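Local atomic coordinates of DUF3501 family protein (Burkholderia pseudomallei K96243, PDB entry 3FJV), a protein that is of unknown function but forms a two-chain assembly in which each chain combines an eight-stranded antiparallel beta sheet with several packed helices. Residues A[54-59]-A[73-77]; A[85-91]-A[145-151]; A[111-115]-A[126-130]. All coordinates share one frame; numbering follows the deposited sequence.

Contact 1. Residues A[54-59]-A[73-77]; sequences QIHEML and ELDAY
E73 meets L59 and M58 where two successive helices, 48-62 and 67-77, fold back on each other as a splayed helical hairpin; the axes of segments 54-59 and 73-77 approach to 10.2 Å, at 136° between directions. The E73 chain bends about the CB-CG bond (chi2 -53°), and its aliphatic part slides past L59 in the reverse direction, with E73 CG 3.6 Å from L59 CD2. Beyond the bend the carboxylate lies against the CG methylene of M58, a selenomethionine, E73 OE1 being 3.5 Å from M58 CG. This is a van der Waals contact of the carboxylate; its salt bridge runs from E73 OE2 to R107 of the second subunit. One residue on, L74 crosses I55 at about a right angle and touches it by methyls, L74 CD2 to I55 CD1 at 3.8 Å.

Y77 then inserts its ring between the helices. The I55 chain, running opposite to the tyrosine, approaches obliquely, with I55 CG1 3.9 Å from Y77 CD2. On the Q54 side CB touches the ring, 3.8 Å from Y77 CE1. A103 of the second subunit packs on Y77 as well, so the hairpin forms part of the dimer interface. Farthest along the ring, the hydroxyl reaches the end of the selenomethionine chain: Y77 OH lies 3.6 Å from M58 CE.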
loop_
_atom_site.group_PDB
_atom_site.type_symbol
_atom_site.label_atom_id
_atom_site.label_comp_id
_atom_site.label_asym_id
_atom_site.label_seq_id
_atom_site.Cartn_x
_atom_site.Cartn_y
_atom_site.Cartn_z
ATOM N N GLN A 54 -5.165 -5.056 -16.544
ATOM C CA GLN A 54 -5.156 -5.138 -15.119
ATOM C C GLN A 54 -6.391 -5.875 -14.611
ATOM O O GLN A 54 -6.297 -6.618 -13.633
ATOM C CB GLN A 54 -5.057 -3.743 -14.487
ATOM C CG GLN A 54 -3.640 -3.195 -14.520
ATOM C CD GLN A 54 -3.568 -1.739 -14.171
ATOM O OE1 GLN A 54 -3.454 -0.850 -15.069
ATOM N NE2 GLN A 54 -3.656 -1.458 -12.900
ATOM N N ILE A 55 -7.544 -5.586 -15.196
ATOM C CA ILE A 55 -8.795 -6.252 -14.779
ATOM C C ILE A 55 -8.698 -7.739 -15.057
ATOM O O ILE A 55 -8.970 -8.572 -14.196
ATOM C CB ILE A 55 -10.069 -5.645 -15.422
ATOM C CG1 ILE A 55 -10.280 -4.195 -14.985
ATOM C CG2 ILE A 55 -11.299 -6.494 -15.050
ATOM C CD1 ILE A 55 -11.184 -3.433 -15.933
ATOM N N HIS A 56 -8.249 -8.095 -16.249
ATOM C CA HIS A 56 -8.065 -9.499 -16.565
ATOM C C HIS A 56 -7.132 -10.198 -15.540
ATOM O O HIS A 56 -7.404 -11.324 -15.065
ATOM C CB HIS A 56 -7.511 -9.643 -17.985
ATOM C CG HIS A 56 -8.533 -9.487 -19.082
ATOM N ND1 HIS A 56 -8.187 -9.044 -20.337
ATOM C CD2 HIS A 56 -9.842 -9.810 -19.146
ATOM C CE1 HIS A 56 -9.246 -9.103 -21.132
ATOM N NE2 HIS A 56 -10.259 -9.572 -20.440
ATOM N N GLU A 57 -6.046 -9.527 -15.200
ATOM C CA GLU A 57 -5.066 -10.037 -14.262
ATOM C C GLU A 57 -5.655 -10.232 -12.850
ATOM O O GLU A 57 -5.517 -11.300 -12.240
ATOM C CB GLU A 57 -3.825 -9.121 -14.244
ATOM C CG GLU A 57 -2.799 -9.372 -15.385
ATOM C CD GLU A 57 -2.226 -10.760 -15.337
ATOM O OE1 GLU A 57 -1.576 -11.087 -14.323
ATOM O OE2 GLU A 57 -2.463 -11.547 -16.269
HETATM N N MSE A 58 -6.407 -9.252 -12.391
HETATM C CA MSE A 58 -7.059 -9.384 -11.109
HETATM C C MSE A 58 -8.040 -10.556 -11.066
HETATM O O MSE A 58 -8.000 -11.369 -10.139
HETATM C CB MSE A 58 -7.820 -8.107 -10.736
HETATM C CG MSE A 58 -8.514 -8.151 -9.307
HETATM SE SE MSE A 58 -7.366 -7.970 -7.807
HETATM C CE MSE A 58 -7.487 -6.030 -7.515
ATOM N N LEU A 59 -8.923 -10.606 -12.057
ATOM C CA LEU A 59 -9.878 -11.693 -12.177
ATOM C C LEU A 59 -9.183 -13.052 -12.238
ATOM O O LEU A 59 -9.609 -13.993 -11.550
ATOM C CB LEU A 59 -10.802 -11.492 -13.376
ATOM C CG LEU A 59 -11.631 -10.197 -13.408
ATOM C CD1 LEU A 59 -12.394 -10.036 -14.742
ATOM C CD2 LEU A 59 -12.569 -10.081 -12.195
ATOM N N GLU A 73 -14.660 -5.325 -9.768
ATOM C CA GLU A 73 -13.329 -4.985 -10.269
ATOM C C GLU A 73 -13.390 -3.911 -11.335
ATOM O O GLU A 73 -12.560 -3.015 -11.343
ATOM C CB GLU A 73 -12.583 -6.206 -10.811
ATOM C CG GLU A 73 -12.407 -7.369 -9.841
ATOM C CD GLU A 73 -11.773 -6.955 -8.515
ATOM O OE1 GLU A 73 -11.059 -5.911 -8.440
ATOM O OE2 GLU A 73 -12.001 -7.687 -7.535
ATOM N N LEU A 74 -14.363 -3.977 -12.253
ATOM C CA LEU A 74 -14.562 -2.879 -13.228
ATOM C C LEU A 74 -14.696 -1.525 -12.512
ATOM O O LEU A 74 -14.090 -0.485 -12.896
ATOM C CB LEU A 74 -15.815 -3.174 -14.078
ATOM C CG LEU A 74 -15.652 -4.112 -15.292
ATOM C CD1 LEU A 74 -17.015 -4.607 -15.751
ATOM C CD2 LEU A 74 -14.913 -3.441 -16.482
ATOM N N ASP A 75 -15.483 -1.515 -11.436
ATOM C CA ASP A 75 -15.768 -0.257 -10.747
ATOM C C ASP A 75 -14.545 0.177 -9.966
ATOM O O ASP A 75 -14.270 1.353 -9.858
ATOM C CB ASP A 75 -16.929 -0.413 -9.774
ATOM C CG ASP A 75 -18.265 -0.652 -10.453
ATOM O OD1 ASP A 75 -18.375 -0.462 -11.663
ATOM O OD2 ASP A 75 -19.231 -1.039 -9.754
ATOM N N ALA A 76 -13.754 -0.777 -9.450
ATOM C CA ALA A 76 -12.545 -0.422 -8.715
ATOM C C ALA A 76 -11.479 0.254 -9.596
ATOM O O ALA A 76 -10.694 1.124 -9.111
ATOM C CB ALA A 76 -11.934 -1.643 -8.036
ATOM N N TYR A 77 -11.410 -0.183 -10.851
ATOM C CA TYR A 77 -10.466 0.358 -11.823
ATOM C C TYR A 77 -10.969 1.550 -12.665
ATOM O O TYR A 77 -10.177 2.150 -13.388
ATOM C CB TYR A 77 -9.927 -0.761 -12.744
ATOM C CG TYR A 77 -8.904 -1.680 -12.051
ATOM C CD1 TYR A 77 -7.558 -1.355 -12.027
ATOM C CD2 TYR A 77 -9.297 -2.865 -11.426
ATOM C CE1 TYR A 77 -6.625 -2.193 -11.423
ATOM C CE2 TYR A 77 -8.403 -3.686 -10.840
ATOM C CZ TYR A 77 -7.043 -3.361 -10.849
ATOM O OH TYR A 77 -6.109 -4.157 -10.227
#

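Contact 2. Residues A[85-91]-A[145-151]; sequences SNLKATL and HFLRFEL
N86 to L91 pair residue for residue with E150 to H145 as neighbouring antiparallel strands, at 162° between directions; L87-F149, A89-L147 and L91-H145 are the hydrogen-bonded pairs. The central bond, L147 N to A89 O, is short and almost straight (2.7 Å, 176°), and beyond the strand ends L151 N still binds S85 O at 2.8 Å.

One face carries N86, K88, T90 and their partners. K88, bent about its CB-CG bond (chi2 -66°), runs beside R148, with K88 CE 4.0 Å from R148 CD, while the charged ends part: K88 NZ goes to the carbonyls of P79 and V81, R148 NE to E131. R148 NH1 also salt-bridges E150 OE1, in the guanidinium plane but from above the carboxylate plane; N86 ND2 reaches the same oxygen at 3.0 Å. N86 and E150 each have two conformers, so both bonds are tentative; N86 OD1 accepts from the backbone N of D83. T90 lies alongside F146, with T90 OG1 3.9 Å from F146 CE1; that hydroxyl is bound by E46, and R102 of the second subunit makes a cation-pi contact with the ring.

The other face is apolar apart from H145, whose ND1 is bonded to D130. L147 CD1 packs against L91 CB at 4.0 Å. A89 CB meets the diagonal F149 at the ring edge, 4.4 Å from CE2. L87 CD1 reaches L151 CD2 at 4.3 Å. L43 and L117 join this layer.

These are inner neighbours of an eight-stranded antiparallel sheet; strands 115-119 and 125-129 come between them in sequence but lie beyond 144-150.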
loop_
_atom_site.group_PDB
_atom_site.type_symbol
_atom_site.label_atom_id
_atom_site.label_comp_id
_atom_site.label_asym_id
_atom_site.label_seq_id
_atom_site.Cartn_x
_atom_site.Cartn_y
_atom_site.Cartn_z
ATOM N N SER A 85 -11.193 14.821 -21.232
ATOM C CA SER A 85 -10.499 16.030 -20.855
ATOM C C SER A 85 -9.422 15.823 -19.800
ATOM O O SER A 85 -8.858 16.787 -19.303
ATOM C CB SER A 85 -11.511 17.062 -20.381
ATOM O OG SER A 85 -12.121 17.706 -21.496
ATOM N N ASN A 86 -9.138 14.566 -19.492
ATOM C CA ASN A 86 -8.126 14.284 -18.525
ATOM C C ASN A 86 -7.300 13.059 -18.844
ATOM O O ASN A 86 -7.766 12.038 -19.396
ATOM C CB ASN A 86 -8.747 14.118 -17.171
ATOM C CG ASN A 86 -9.877 13.168 -17.202
ATOM O OD1 ASN A 86 -9.908 12.261 -18.045
ATOM N ND2 ASN A 86 -10.844 13.380 -16.332
ATOM N N LEU A 87 -6.042 13.186 -18.521
ATOM C CA LEU A 87 -5.150 12.042 -18.585
ATOM C C LEU A 87 -5.172 11.404 -17.177
ATOM O O LEU A 87 -5.252 12.118 -16.131
ATOM C CB LEU A 87 -3.768 12.532 -18.936
ATOM C CG LEU A 87 -3.611 13.274 -20.268
ATOM C CD1 LEU A 87 -2.161 13.796 -20.475
ATOM C CD2 LEU A 87 -4.014 12.361 -21.408
ATOM N N LYS A 88 -5.139 10.081 -17.151
ATOM C CA LYS A 88 -5.126 9.298 -15.916
ATOM C C LYS A 88 -3.818 8.502 -15.852
ATOM O O LYS A 88 -3.390 7.970 -16.861
ATOM C CB LYS A 88 -6.343 8.341 -15.840
ATOM C CG LYS A 88 -7.742 8.963 -16.002
ATOM C CD LYS A 88 -8.107 9.876 -14.917
ATOM C CE LYS A 88 -9.591 10.331 -15.015
ATOM N NZ LYS A 88 -10.560 9.240 -14.772
ATOM N N ALA A 89 -3.206 8.418 -14.661
ATOM C CA ALA A 89 -1.930 7.725 -14.453
ATOM C C ALA A 89 -1.860 7.035 -13.072
ATOM O O ALA A 89 -2.492 7.454 -12.097
ATOM C CB ALA A 89 -0.704 8.668 -14.681
ATOM N N THR A 90 -1.215 5.887 -13.048
ATOM C CA THR A 90 -0.833 5.216 -11.830
ATOM C C THR A 90 0.602 5.659 -11.534
ATOM O O THR A 90 1.505 5.523 -12.378
ATOM C CB THR A 90 -0.914 3.663 -11.982
ATOM O OG1 THR A 90 -2.278 3.290 -12.251
ATOM C CG2 THR A 90 -0.437 2.994 -10.687
ATOM N N LEU A 91 0.783 6.216 -10.343
ATOM C CA LEU A 91 2.087 6.619 -9.837
ATOM C C LEU A 91 2.571 5.536 -8.875
ATOM O O LEU A 91 1.848 5.141 -7.948
ATOM C CB LEU A 91 2.018 7.952 -9.087
ATOM C CG LEU A 91 3.290 8.505 -8.393
ATOM C CD1 LEU A 91 4.374 8.995 -9.324
ATOM C CD2 LEU A 91 2.936 9.692 -7.463
ATOM N N HIS A 145 -0.485 5.446 -6.218
ATOM C CA HIS A 145 -1.532 6.469 -6.231
ATOM C C HIS A 145 -2.170 6.524 -7.615
ATOM O O HIS A 145 -1.532 6.187 -8.602
ATOM C CB HIS A 145 -0.902 7.820 -5.913
ATOM C CG HIS A 145 -0.334 7.896 -4.532
ATOM N ND1 HIS A 145 -1.086 8.295 -3.445
ATOM C CD2 HIS A 145 0.911 7.626 -4.055
ATOM C CE1 HIS A 145 -0.330 8.252 -2.354
ATOM N NE2 HIS A 145 0.891 7.875 -2.701
ATOM N N PHE A 146 -3.439 6.893 -7.667
ATOM C CA PHE A 146 -4.169 7.073 -8.929
ATOM C C PHE A 146 -4.299 8.571 -9.174
ATOM O O PHE A 146 -4.841 9.311 -8.322
ATOM C CB PHE A 146 -5.542 6.417 -8.805
ATOM C CG PHE A 146 -5.533 4.894 -8.776
ATOM C CD1 PHE A 146 -4.401 4.136 -9.069
ATOM C CD2 PHE A 146 -6.737 4.204 -8.510
ATOM C CE1 PHE A 146 -4.428 2.754 -9.058
ATOM C CE2 PHE A 146 -6.763 2.809 -8.494
ATOM C CZ PHE A 146 -5.575 2.087 -8.785
ATOM N N LEU A 147 -3.726 9.060 -10.274
ATOM C CA LEU A 147 -3.718 10.486 -10.549
ATOM C C LEU A 147 -4.629 10.857 -11.753
ATOM O O LEU A 147 -4.785 10.059 -12.725
ATOM C CB LEU A 147 -2.298 10.964 -10.827
ATOM C CG LEU A 147 -1.175 10.627 -9.853
ATOM C CD1 LEU A 147 0.163 11.296 -10.325
ATOM C CD2 LEU A 147 -1.512 10.952 -8.445
ATOM N N ARG A 148 -5.171 12.080 -11.708
ATOM C CA ARG A 148 -5.963 12.650 -12.789
ATOM C C ARG A 148 -5.340 14.012 -13.146
ATOM O O ARG A 148 -5.104 14.808 -12.277
ATOM C CB ARG A 148 -7.405 12.851 -12.297
ATOM C CG ARG A 148 -8.310 13.709 -13.133
ATOM C CD ARG A 148 -9.780 13.574 -12.703
ATOM N NE ARG A 148 -10.179 14.327 -11.508
ATOM C CZ ARG A 148 -10.507 15.619 -11.505
ATOM N NH1 ARG A 148 -10.416 16.337 -12.627
ATOM N NH2 ARG A 148 -10.867 16.214 -10.365
ATOM N N PHE A 149 -5.080 14.268 -14.423
ATOM C CA PHE A 149 -4.597 15.570 -14.863
ATOM C C PHE A 149 -5.662 16.164 -15.789
ATOM O O PHE A 149 -5.905 15.619 -16.862
ATOM C CB PHE A 149 -3.299 15.392 -15.663
ATOM C CG PHE A 149 -2.130 14.887 -14.858
ATOM C CD1 PHE A 149 -1.291 15.766 -14.172
ATOM C CD2 PHE A 149 -1.795 13.521 -14.878
ATOM C CE1 PHE A 149 -0.203 15.283 -13.453
ATOM C CE2 PHE A 149 -0.700 13.058 -14.200
ATOM C CZ PHE A 149 0.093 13.943 -13.477
ATOM N N GLU A 150 -6.256 17.301 -15.424
ATOM C CA GLU A 150 -7.340 17.857 -16.211
ATOM C C GLU A 150 -6.785 18.931 -17.172
ATOM O O GLU A 150 -6.064 19.849 -16.768
ATOM C CB GLU A 150 -8.460 18.378 -15.299
ATOM C CG GLU A 150 -9.858 18.373 -15.954
ATOM C CD GLU A 150 -10.498 16.997 -16.080
ATOM O OE1 GLU A 150 -10.226 16.078 -15.261
ATOM O OE2 GLU A 150 -11.307 16.833 -17.019
ATOM N N LEU A 151 -7.056 18.748 -18.473
ATOM C CA LEU A 151 -6.526 19.649 -19.498
ATOM C C LEU A 151 -7.607 20.464 -20.166
ATOM O O LEU A 151 -8.651 19.926 -20.582
ATOM C CB LEU A 151 -5.746 18.876 -20.570
ATOM C CG LEU A 151 -4.308 18.386 -20.368
ATOM C CD1 LEU A 151 -4.051 17.603 -19.083
ATOM C CD2 LEU A 151 -3.924 17.523 -21.608
#

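Contact 3. Residues A[111-115]-A[126-130]; sequences IEDRV and YAIAD
V115 and A127 start the pairing of two adjacent strands, A127 N giving V115 O a nearly straight bond of 3.0 Å (172°), after a single 3-10 turn, 111-113.

From this turn E112 points at the strand, its CG between backbone N and carbonyl carbon (chi1 69°) and pressed against a methyl, E112 CG to A129 CB at 3.4 Å. E112 O is buried against A127 CB (3.8 Å) with no partner in the model. A water donates to D113 OD1 at 2.7 Å and accepts from A129 N at 2.8 Å. D113 O meets the Y126 ring edge at CD2, 3.5 Å away. Y126 CE2 lies over a face of the R114 guanidinium, 3.7 Å from R114 NH2. With planes 52° apart the two are not stacked; both are tied to D170, R114 by a salt bridge, Y126 by its hydroxyl.

The E112 and D130 side chains cross at about a right angle, E112 OE2 4.2 Å from D130 OD2, with a second water between. If both are charged they are likely to disfavour each other, a cost probably offset by H145 of the same chain, bonded to D130 OD2, and R102 of the second subunit, salt-bridged to D130 OD1.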
loop_
_atom_site.group_PDB
_atom_site.type_symbol
_atom_site.label_atom_id
_atom_site.label_comp_id
_atom_site.label_asym_id
_atom_site.label_seq_id
_atom_site.Cartn_x
_atom_site.Cartn_y
_atom_site.Cartn_z
ATOM N N ILE A 111 3.396 13.705 -1.877
ATOM C CA ILE A 111 4.045 13.815 -3.213
ATOM C C ILE A 111 3.085 13.638 -4.383
ATOM O O ILE A 111 3.245 14.262 -5.430
ATOM C CB ILE A 111 5.251 12.844 -3.352
ATOM C CG1 ILE A 111 6.118 13.267 -4.533
ATOM C CG2 ILE A 111 4.808 11.366 -3.451
ATOM C CD1 ILE A 111 7.492 12.588 -4.569
ATOM N N GLU A 112 2.077 12.800 -4.218
ATOM C CA GLU A 112 1.084 12.579 -5.271
ATOM C C GLU A 112 0.325 13.838 -5.703
ATOM O O GLU A 112 -0.248 13.857 -6.779
ATOM C CB GLU A 112 0.105 11.487 -4.872
ATOM C CG GLU A 112 -0.866 11.826 -3.721
ATOM C CD GLU A 112 -0.237 11.680 -2.319
ATOM O OE1 GLU A 112 0.982 11.518 -2.220
ATOM O OE2 GLU A 112 -0.967 11.723 -1.323
ATOM N N ASP A 113 0.324 14.866 -4.848
ATOM C CA ASP A 113 -0.309 16.159 -5.128
ATOM C C ASP A 113 0.654 17.151 -5.802
ATOM O O ASP A 113 0.215 18.211 -6.201
ATOM C CB ASP A 113 -0.709 16.867 -3.807
ATOM C CG ASP A 113 -1.580 16.036 -2.930
ATOM O OD1 ASP A 113 -2.425 15.306 -3.463
ATOM O OD2 ASP A 113 -1.473 16.177 -1.684
ATOM N N ARG A 114 1.951 16.820 -5.892
ATOM C CA ARG A 114 2.997 17.780 -6.306
ATOM C C ARG A 114 3.620 17.441 -7.657
ATOM O O ARG A 114 4.502 18.134 -8.113
ATOM C CB ARG A 114 4.088 17.861 -5.250
ATOM C CG ARG A 114 3.633 18.147 -3.846
ATOM C CD ARG A 114 2.641 19.272 -3.748
ATOM N NE ARG A 114 3.072 20.501 -4.421
ATOM C CZ ARG A 114 2.349 21.618 -4.454
ATOM N NH1 ARG A 114 1.199 21.672 -3.824
ATOM N NH2 ARG A 114 2.795 22.702 -5.089
ATOM N N VAL A 115 3.086 16.414 -8.316
ATOM C CA VAL A 115 3.469 16.037 -9.674
ATOM C C VAL A 115 2.648 16.860 -10.628
ATOM O O VAL A 115 1.451 16.906 -10.539
ATOM C CB VAL A 115 3.230 14.523 -9.952
ATOM C CG1 VAL A 115 3.350 14.216 -11.480
ATOM C CG2 VAL A 115 4.200 13.667 -9.104
ATOM N N TYR A 126 -1.376 20.360 -12.089
ATOM C CA TYR A 126 -1.081 19.438 -10.965
ATOM C C TYR A 126 -2.068 18.279 -10.949
ATOM O O TYR A 126 -3.246 18.449 -11.240
ATOM C CB TYR A 126 -1.040 20.162 -9.622
ATOM C CG TYR A 126 0.217 20.985 -9.459
ATOM C CD1 TYR A 126 0.410 22.148 -10.200
ATOM C CD2 TYR A 126 1.258 20.549 -8.629
ATOM C CE1 TYR A 126 1.615 22.877 -10.106
ATOM C CE2 TYR A 126 2.439 21.273 -8.492
ATOM C CZ TYR A 126 2.624 22.428 -9.255
ATOM O OH TYR A 126 3.790 23.144 -9.150
ATOM N N ALA A 127 -1.553 17.079 -10.655
ATOM C CA ALA A 127 -2.369 15.900 -10.516
ATOM C C ALA A 127 -3.333 16.074 -9.363
ATOM O O ALA A 127 -3.002 16.685 -8.353
ATOM C CB ALA A 127 -1.492 14.648 -10.280
ATOM N N ILE A 128 -4.545 15.589 -9.560
ATOM C CA ILE A 128 -5.509 15.412 -8.471
ATOM C C ILE A 128 -5.486 13.932 -8.172
ATOM O O ILE A 128 -5.795 13.120 -9.064
ATOM C CB ILE A 128 -6.946 15.844 -8.863
ATOM C CG1 ILE A 128 -6.964 17.299 -9.340
ATOM C CG2 ILE A 128 -7.895 15.666 -7.676
ATOM C CD1 ILE A 128 -6.475 18.273 -8.292
ATOM N N ALA A 129 -5.096 13.578 -6.945
ATOM C CA ALA A 129 -4.826 12.186 -6.559
ATOM C C ALA A 129 -5.896 11.516 -5.721
ATOM O O ALA A 129 -6.494 12.147 -4.844
ATOM C CB ALA A 129 -3.487 12.122 -5.799
ATOM N N ASP A 130 -6.130 10.241 -5.995
ATOM C CA ASP A 130 -6.797 9.325 -5.045
ATOM C C ASP A 130 -8.211 9.764 -4.665
ATOM O O ASP A 130 -8.662 9.552 -3.533
ATOM C CB ASP A 130 -5.906 9.114 -3.777
ATOM C CG ASP A 130 -4.478 8.682 -4.121
ATOM O OD1 ASP A 130 -4.311 7.825 -5.046
ATOM O OD2 ASP A 130 -3.540 9.200 -3.457
HETATM O O HOH W 1 -3.931 11.057 -1.468
HETATM O O HOH W 2 -4.486 15.605 -5.160
#

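How the contacts relate
Contacts 2 and 3 belong to the same sheet: strand 144-150 lies next to 125-129, and contact 3 is nested in the chain between the two strands of contact 2. Their centres are 9 Å apart. They meet where H145 ND1 approaches D130 OD2 at 2.6 Å and D130 N approaches F146 O at 2.8 Å, both probable hydrogen bonds. Contact 1 lies in the helical part, its centre 18 Å from that of contact 2 and 23 Å from that of contact 3. Contacts 1 and 2 are linked by the chain running from helix 67-77 into strand 86-93. All three reach the second subunit; a glycerol, probably from crystallisation, lies about 5 Å from the E73 side chain.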